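PDB 4NI6: putative surface anchored protein from Clostridium perfringens B, which probably forms part of the repetitive Ig-like shaft of a cell-surface adhesin, in which self-generated Thr-Gln ester bonds, formed within a domain, stabilise the fold. Local coordinates for residues E65-T70 against L85-Q90. Residues are numbered along the deposited sequence; the frame is centred on the assembly and turned at random. Where two conformers were deposited one is given.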
loop_
_atom_site.group_PDB
_atom_site.type_symbol
_atom_site.label_atom_id
_atom_site.label_comp_id
_atom_site.label_asym_id
_atom_site.label_seq_id
_atom_site.Cartn_x
_atom_site.Cartn_y
_atom_site.Cartn_z
ATOM N N GLU A 65 -3.620 8.798 9.536
ATOM C CA GLU A 65 -4.277 7.730 8.804
ATOM C C GLU A 65 -5.643 8.184 8.315
ATOM O O GLU A 65 -6.452 8.708 9.090
ATOM C CB GLU A 65 -4.415 6.487 9.669
ATOM C CG GLU A 65 -4.966 5.288 8.934
ATOM C CD GLU A 65 -5.034 4.081 9.840
ATOM O OE1 GLU A 65 -3.974 3.515 10.174
ATOM O OE2 GLU A 65 -6.149 3.677 10.203
ATOM N N VAL A 66 -5.882 7.936 7.032
ATOM C CA VAL A 66 -7.145 8.240 6.366
ATOM C C VAL A 66 -7.991 6.980 6.269
ATOM O O VAL A 66 -9.204 7.038 6.430
ATOM C CB VAL A 66 -6.900 8.776 4.942
ATOM C CG1 VAL A 66 -8.218 9.027 4.215
ATOM C CG2 VAL A 66 -6.062 10.043 5.003
ATOM N N ALA A 67 -7.351 5.862 5.927
ATOM C CA ALA A 67 -8.063 4.608 5.661
ATOM C C ALA A 67 -7.122 3.455 5.994
ATOM O O ALA A 67 -5.914 3.577 5.851
ATOM C CB ALA A 67 -8.483 4.507 4.200
ATOM N N THR A 68 -7.709 2.325 6.357
ATOM C CA THR A 68 -6.969 1.088 6.567
ATOM C C THR A 68 -7.838 -0.050 6.044
ATOM O O THR A 68 -9.042 -0.054 6.243
ATOM C CB THR A 68 -6.566 0.947 8.054
ATOM O OG1 THR A 68 -5.686 -0.178 8.210
ATOM C CG2 THR A 68 -7.763 0.745 8.982
ATOM N N LYS A 69 -7.176 -1.068 5.490
ATOM C CA LYS A 69 -7.862 -2.261 5.023
ATOM C C LYS A 69 -6.975 -3.452 5.219
ATOM O O LYS A 69 -5.796 -3.392 4.884
ATOM C CB LYS A 69 -8.196 -2.144 3.542
ATOM C CG LYS A 69 -9.059 -3.284 3.056
ATOM C CD LYS A 69 -9.615 -3.002 1.676
ATOM C CE LYS A 69 -10.069 -4.278 0.990
ATOM N NZ LYS A 69 -11.214 -4.923 1.689
ATOM N N THR A 70 -7.554 -4.524 5.750
ATOM C CA THR A 70 -6.817 -5.794 5.875
ATOM C C THR A 70 -7.557 -6.899 5.126
ATOM O O THR A 70 -8.774 -7.068 5.285
ATOM C CB THR A 70 -6.582 -6.162 7.354
ATOM O OG1 THR A 70 -5.822 -5.123 7.969
ATOM C CG2 THR A 70 -5.818 -7.472 7.490
ATOM N N LEU A 85 -4.859 -4.448 -3.552
ATOM C CA LEU A 85 -5.618 -4.030 -2.371
ATOM C C LEU A 85 -6.404 -2.770 -2.729
ATOM O O LEU A 85 -5.811 -1.762 -3.111
ATOM C CB LEU A 85 -4.684 -3.738 -1.191
ATOM C CG LEU A 85 -5.420 -3.424 0.108
ATOM C CD1 LEU A 85 -4.738 -4.041 1.312
ATOM C CD2 LEU A 85 -5.485 -1.931 0.286
ATOM N N ASP A 86 -7.729 -2.840 -2.653
ATOM C CA ASP A 86 -8.606 -1.773 -3.142
ATOM C C ASP A 86 -9.203 -1.057 -1.930
ATOM O O ASP A 86 -9.957 -1.662 -1.161
ATOM C CB ASP A 86 -9.729 -2.423 -3.983
ATOM C CG ASP A 86 -10.596 -1.434 -4.727
ATOM O OD1 ASP A 86 -10.453 -0.217 -4.489
ATOM O OD2 ASP A 86 -11.393 -1.892 -5.576
ATOM N N PHE A 87 -8.868 0.223 -1.755
ATOM C CA PHE A 87 -9.426 1.012 -0.673
ATOM C C PHE A 87 -10.823 1.535 -1.009
ATOM O O PHE A 87 -11.473 2.150 -0.165
ATOM C CB PHE A 87 -8.542 2.232 -0.346
ATOM C CG PHE A 87 -7.208 1.873 0.269
ATOM C CD1 PHE A 87 -7.087 1.693 1.642
ATOM C CD2 PHE A 87 -6.055 1.895 -0.502
ATOM C CE1 PHE A 87 -5.866 1.343 2.207
ATOM C CE2 PHE A 87 -4.827 1.576 0.072
ATOM C CZ PHE A 87 -4.739 1.311 1.429
ATOM N N GLY A 88 -11.240 1.386 -2.259
ATOM C CA GLY A 88 -12.493 1.971 -2.729
ATOM C C GLY A 88 -12.435 3.484 -2.825
ATOM O O GLY A 88 -11.369 4.096 -2.843
ATOM N N ASN A 89 -13.617 4.073 -2.868
ATOM C CA ASN A 89 -13.753 5.520 -2.992
ATOM C C ASN A 89 -13.359 6.239 -1.711
ATOM O O ASN A 89 -13.806 5.863 -0.626
ATOM C CB ASN A 89 -15.209 5.883 -3.343
ATOM C CG ASN A 89 -15.420 7.377 -3.547
ATOM O OD1 ASN A 89 -15.637 8.115 -2.583
ATOM N ND2 ASN A 89 -15.145 7.838 -4.755
ATOM N N GLN A 90 -12.453 7.208 -1.836
ATOM C CA GLN A 90 -11.968 7.959 -0.696
ATOM C C GLN A 90 -12.224 9.427 -0.929
ATOM O O GLN A 90 -11.939 9.963 -1.999
ATOM C CB GLN A 90 -10.468 7.699 -0.508
ATOM C CG GLN A 90 -10.150 6.235 -0.184
ATOM C CD GLN A 90 -10.631 5.864 1.207
ATOM O OE1 GLN A 90 -10.526 6.662 2.125
ATOM N NE2 GLN A 90 -11.066 4.624 1.383
#
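Val66, Ala67 and Lys69 face Leu85, Phe87 and Gln90 across the edge of an Ig-like beta sandwich, where strand 63-74 of one sheet lies over strand 81-90 of the other. The two segments approach to 7.9 Å between axes and run at 139°, and no hydrogen bond joins them. Val66 and Ala67 both pair with Leu54 as a classic beta bulge, which brings two successive side chains toward the second sheet. In one of the two conformers of Val66, CG1 passes Gln90 OE1 at 3.9 Å. The methyl of Ala67 lies over the amide plane of Gln90, displaced toward its O and N atoms, CB 3.6 Å from OE1 and 3.8 Å from NE2, and also meets the Phe87 ring obliquely, CB to CD1 4.1 Å. Thr68 turns from the contact and hydrogen-bonds through OG1 to Lys53 NZ. Lys69, CG anti to its backbone N (chi1 -173°), reaches across the other strand at Asp86, its CD 3.2 Å from Asp86 O and CE also close. In one of its two conformers, Leu85 touches Lys69 O with CD1 and rests CD2 above one face of the Phe87 ring, toward its rim. The buried Phe87 ring also touches Val33 of the neighbouring strand 31-39 and Val100 of strand 97-106. Around Phe87 the chain turns: Asp86 OD1 accepts from Gly88 N in an Asx turn, and the Gln90 chain, bent at chi2, folds back so that NE2 donates to Phe87 O (2.9 Å), the acceptor in the amide plane and the donor 38° out of the carbonyl plane.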